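Local coordinates for protein pyruvate kinase (Cryptosporidium parvum, PDB 4DRS) that probably catalyses the last step of glycolysis, transferring the phosphoryl group of phosphoenolpyruvate to ADP to give pyruvate and ATP, at residues Leu178-Asp182 with Asp183-Cys187; Gly295-Gly298 with Met299-Pro303. All coordinates share one frame; numbering follows the deposited sequence.

Contact 1: Leu178-Asp182 with Asp183-Cys187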
loop_
_atom_site.group_PDB
_atom_site.type_symbol
_atom_site.label_atom_id
_atom_site.label_comp_id
_atom_site.label_asym_id
_atom_site.label_seq_id
_atom_site.Cartn_x
_atom_site.Cartn_y
_atom_site.Cartn_z
ATOM N N LEU A 178 46.340 -29.808 -29.651
ATOM C CA LEU A 178 47.246 -30.955 -29.660
ATOM C C LEU A 178 48.705 -30.508 -29.643
ATOM O O LEU A 178 49.569 -31.200 -29.101
ATOM C CB LEU A 178 46.996 -31.836 -30.887
ATOM C CG LEU A 178 45.611 -32.451 -31.116
ATOM C CD1 LEU A 178 45.595 -33.165 -32.459
ATOM C CD2 LEU A 178 45.217 -33.407 -29.998
ATOM N N GLU A 179 48.968 -29.350 -30.245
ATOM C CA GLU A 179 50.318 -28.807 -30.351
ATOM C C GLU A 179 50.280 -27.281 -30.358
ATOM O O GLU A 179 49.297 -26.678 -30.795
ATOM C CB GLU A 179 50.993 -29.326 -31.625
ATOM C CG GLU A 179 52.504 -29.144 -31.669
ATOM C CD GLU A 179 53.099 -29.508 -33.016
ATOM O OE1 GLU A 179 52.942 -30.670 -33.448
ATOM O OE2 GLU A 179 53.732 -28.631 -33.640
ATOM N N ILE A 180 51.351 -26.667 -29.865
ATOM C CA ILE A 180 51.506 -25.216 -29.888
ATOM C C ILE A 180 52.879 -24.864 -30.458
ATOM O O ILE A 180 53.908 -25.311 -29.943
ATOM C CB ILE A 180 51.344 -24.596 -28.480
ATOM C CG1 ILE A 180 49.923 -24.817 -27.954
ATOM C CG2 ILE A 180 51.675 -23.110 -28.495
ATOM C CD1 ILE A 180 49.803 -24.717 -26.448
ATOM N N GLY A 181 52.883 -24.069 -31.526
ATOM C CA GLY A 181 54.125 -23.609 -32.143
ATOM C C GLY A 181 54.394 -22.140 -31.886
ATOM O O GLY A 181 53.754 -21.523 -31.027
ATOM N N ASP A 182 55.344 -21.580 -32.631
ATOM C CA ASP A 182 55.697 -20.166 -32.509
ATOM C C ASP A 182 54.555 -19.251 -32.960
ATOM O O ASP A 182 54.222 -18.280 -32.275
ATOM C CB ASP A 182 56.967 -19.859 -33.307
ATOM C CG ASP A 182 57.344 -18.388 -33.262
ATOM O OD1 ASP A 182 57.590 -17.866 -32.153
ATOM O OD2 ASP A 182 57.394 -17.757 -34.337
ATOM N N ASP A 183 53.960 -19.575 -34.106
ATOM C CA ASP A 183 52.903 -18.754 -34.694
ATOM C C ASP A 183 51.682 -19.565 -35.153
ATOM O O ASP A 183 51.020 -19.203 -36.130
ATOM C CB ASP A 183 53.464 -17.892 -35.839
ATOM C CG ASP A 183 54.186 -18.710 -36.908
ATOM O OD1 ASP A 183 53.701 -19.798 -37.292
ATOM O OD2 ASP A 183 55.244 -18.242 -37.383
ATOM N N PHE A 184 51.389 -20.652 -34.440
ATOM C CA PHE A 184 50.281 -21.543 -34.796
ATOM C C PHE A 184 49.902 -22.502 -33.669
ATOM O O PHE A 184 50.653 -22.679 -32.709
ATOM C CB PHE A 184 50.632 -22.355 -36.048
ATOM C CG PHE A 184 51.651 -23.434 -35.806
ATOM C CD1 PHE A 184 53.012 -23.142 -35.806
ATOM C CD2 PHE A 184 51.249 -24.747 -35.570
ATOM C CE1 PHE A 184 53.953 -24.137 -35.581
ATOM C CE2 PHE A 184 52.183 -25.746 -35.341
ATOM C CZ PHE A 184 53.537 -25.441 -35.347
ATOM N N ILE A 185 48.728 -23.116 -33.805
ATOM C CA ILE A 185 48.316 -24.243 -32.965
ATOM C C ILE A 185 47.696 -25.333 -33.834
ATOM O O ILE A 185 47.142 -25.050 -34.897
ATOM C CB ILE A 185 47.318 -23.845 -31.844
ATOM C CG1 ILE A 185 46.039 -23.226 -32.429
ATOM C CG2 ILE A 185 47.983 -22.927 -30.821
ATOM C CD1 ILE A 185 44.899 -23.110 -31.440
ATOM N N VAL A 186 47.808 -26.578 -33.383
ATOM C CA VAL A 186 47.161 -27.703 -34.050
ATOM C C VAL A 186 46.084 -28.252 -33.118
ATOM O O VAL A 186 46.359 -28.585 -31.964
ATOM C CB VAL A 186 48.168 -28.814 -34.437
ATOM C CG1 VAL A 186 47.476 -29.924 -35.216
ATOM C CG2 VAL A 186 49.319 -28.238 -35.251
ATOM N N CYS A 187 44.859 -28.324 -33.628
ATOM C CA CYS A 187 43.721 -28.783 -32.843
ATOM C C CYS A 187 43.132 -30.072 -33.404
ATOM O O CYS A 187 43.439 -30.467 -34.531
ATOM C CB CYS A 187 42.644 -27.701 -32.792
ATOM S SG CYS A 187 43.174 -26.158 -32.021
#
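Phe184 and Gly181 meet at the closed end of a two-stranded antiparallel hairpin in the small beta domain that pyruvate kinases insert into their TIM barrel. Gly181 CA lies over one face of the phenyl ring in a CH-pi contact, 3.9 Å from the centroid. The ring folds back there because chi1 of 73° sets Phe184 CG between its backbone N and carbonyl carbon. At the ring edge comes a carboxylate oxygen, Glu179 OE2, 3.6 Å from Phe184 CZ, its group turned 69° from the ring plane. Gly181 N donates to Phe184 O (2.9 Å), the last bond across the hairpin before the Asp182-Asp183 bend.

Further along, Glu179 and Val186 form a hydrogen-bonded pair, with Val186 N reaching Glu179 O at 3.0 Å. The pair belongs to a classic beta bulge, in which Leu178 and Glu179 both face Val186: Val186 O accepts Leu178 N (2.6 Å) and Glu179 N (3.2 Å), the latter on a lone pair.

On the other face, Ile180 CG1 and Ile185 CG2 lie side by side 3.9 Å apart, and both residues pack on Val160. Strand 133-137 pairs with strand 184-188 on its other edge through backbone hydrogen bonds, Ile136 with Ile185 and Leu134 with Cys187, and Lys135 makes a cation-pi contact with Phe184. Where the bend meets the end of strand 133-137, Thr138 OG1 hydrogen-bonds to Asp183 O.

Contact 2: Gly295-Gly298 with Met299-Pro303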
loop_
_atom_site.group_PDB
_atom_site.type_symbol
_atom_site.label_atom_id
_atom_site.label_comp_id
_atom_site.label_asym_id
_atom_site.label_seq_id
_atom_site.Cartn_x
_atom_site.Cartn_y
_atom_site.Cartn_z
ATOM N N GLY A 295 27.110 -11.381 -26.745
ATOM C CA GLY A 295 28.528 -11.543 -26.414
ATOM C C GLY A 295 28.945 -12.952 -26.026
ATOM O O GLY A 295 28.559 -13.926 -26.675
ATOM N N ASP A 296 29.729 -13.050 -24.955
ATOM C CA ASP A 296 30.238 -14.325 -24.455
ATOM C C ASP A 296 29.456 -14.861 -23.259
ATOM O O ASP A 296 29.644 -16.015 -22.867
ATOM C CB ASP A 296 31.713 -14.193 -24.063
ATOM C CG ASP A 296 32.633 -14.127 -25.262
ATOM O OD1 ASP A 296 32.249 -14.624 -26.346
ATOM O OD2 ASP A 296 33.751 -13.584 -25.116
ATOM N N LEU A 297 28.592 -14.023 -22.687
ATOM C CA LEU A 297 27.865 -14.338 -21.453
ATOM C C LEU A 297 27.287 -15.757 -21.424
ATOM O O LEU A 297 27.429 -16.468 -20.423
ATOM C CB LEU A 297 26.766 -13.300 -21.197
ATOM C CG LEU A 297 26.086 -13.303 -19.823
ATOM C CD1 LEU A 297 27.101 -13.188 -18.692
ATOM C CD2 LEU A 297 25.051 -12.190 -19.739
ATOM N N GLY A 298 26.665 -16.165 -22.532
ATOM C CA GLY A 298 26.051 -17.487 -22.656
ATOM C C GLY A 298 27.006 -18.669 -22.590
ATOM O O GLY A 298 26.580 -19.820 -22.701
ATOM N N MET A 299 28.293 -18.383 -22.403
ATOM C CA MET A 299 29.327 -19.412 -22.333
ATOM C C MET A 299 30.072 -19.404 -21.000
ATOM O O MET A 299 30.870 -20.302 -20.726
ATOM C CB MET A 299 30.335 -19.214 -23.462
ATOM C CG MET A 299 29.868 -19.660 -24.836
ATOM S SD MET A 299 30.962 -19.044 -26.134
ATOM C CE MET A 299 32.573 -19.344 -25.403
ATOM N N GLU A 300 29.814 -18.386 -20.181
ATOM C CA GLU A 300 30.539 -18.206 -18.924
ATOM C C GLU A 300 29.648 -18.489 -17.717
ATOM O O GLU A 300 30.136 -18.767 -16.621
ATOM C CB GLU A 300 31.128 -16.796 -18.849
ATOM C CG GLU A 300 31.980 -16.420 -20.058
ATOM C CD GLU A 300 32.533 -15.010 -19.981
ATOM O OE1 GLU A 300 31.820 -14.107 -19.497
ATOM O OE2 GLU A 300 33.685 -14.803 -20.413
ATOM N N ILE A 301 28.338 -18.411 -17.936
ATOM C CA ILE A 301 27.347 -18.707 -16.905
ATOM C C ILE A 301 26.334 -19.710 -17.459
ATOM O O ILE A 301 26.266 -19.901 -18.675
ATOM C CB ILE A 301 26.634 -17.423 -16.406
ATOM C CG1 ILE A 301 25.719 -16.833 -17.489
ATOM C CG2 ILE A 301 27.653 -16.393 -15.934
ATOM C CD1 ILE A 301 24.615 -15.948 -16.947
ATOM N N PRO A 302 25.566 -20.381 -16.576
ATOM C CA PRO A 302 24.473 -21.219 -17.072
ATOM C C PRO A 302 23.439 -20.393 -17.845
ATOM O O PRO A 302 23.072 -19.303 -17.401
ATOM C CB PRO A 302 23.861 -21.793 -15.792
ATOM C CG PRO A 302 24.981 -21.790 -14.809
ATOM C CD PRO A 302 25.771 -20.550 -15.124
ATOM N N PRO A 303 22.985 -20.905 -19.005
ATOM C CA PRO A 303 22.059 -20.204 -19.907
ATOM C C PRO A 303 20.708 -19.869 -19.277
ATOM O O PRO A 303 20.069 -18.895 -19.679
ATOM C CB PRO A 303 21.872 -21.195 -21.061
ATOM C CG PRO A 303 23.080 -22.068 -21.009
ATOM C CD PRO A 303 23.381 -22.216 -19.549
#
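Asp296 and Met299 are joined by the first of three backbone hydrogen bonds that curl the chain into a single turn, Met299 N donating to Asp296 O at 2.8 Å. The next two share one acceptor. Glu300 N approaches Leu297 O at 3.1 Å from well above the carbonyl plane, 59° out of it, whereas Ile301 N comes to Leu297 O at 3.3 Å nearly along the C=O axis. One oxygen thus serves an i to i+3 and an i to i+4 donor from different directions.

The apolar contacts lie beside this shared oxygen. Ile301 turns CG1 back toward Leu297 (chi1 69°), which brings it to 3.4 Å from Leu297 O and to 4.1 Å from Leu297 CD1. The two side chains cross at a slant. Both reach helix 274-278, Leu297 touching Val277 and Ile301 touching Leu274, and Ile301 also packs on Ile32 of a second subunit. The chain here makes a weakly bonded helix of about one turn, around 297-300, which follows the sixth strand of the TIM barrel and precedes helix 306-320. It lies just past the C-terminal end of strand 289-293, the end of a TIM barrel at which active sites are built.

Two methylene carbons are in van der Waals contact with one backbone oxygen: Met299 CB sits 3.3 Å from Asp296 O, and Glu300 CG lies 3.7 Å from that same Asp296 O.

Among the acidic groups, Asp296 OD2 and Glu300 OE2 stand 4.9 Å apart without touching. The Glu300 carboxylate is anchored through OE1, which accepts a hydrogen bond from Leu274 N where helix 274-278 begins. Asp296 is held at the backbone by a hydrogen bond with Glu272, while its side chain touches Phe237 and Asn202; Met299 rests on Asn202 as well.

Overall arrangement
A hairpin end and a single helical turn, one in each of two domains, make up this pair. Contact 1 lies at the surface of the inserted beta domain, about 38 Å from the chain centre, whereas contact 2 sits on the TIM barrel at about 19 Å. Their centres are about 27 Å apart and their nearest atoms about 14 Å. The sheet that holds contact 1 also reaches contact 2 at its far edge, where Asn202 of strand 201-202 touches the Asp296 and Met299 side chains. Contact 2 is nearer the nucleotide site: the Asp296 side chain lies about 10 Å from that of Arg116, an ADP-binding residue with no ADP bound here.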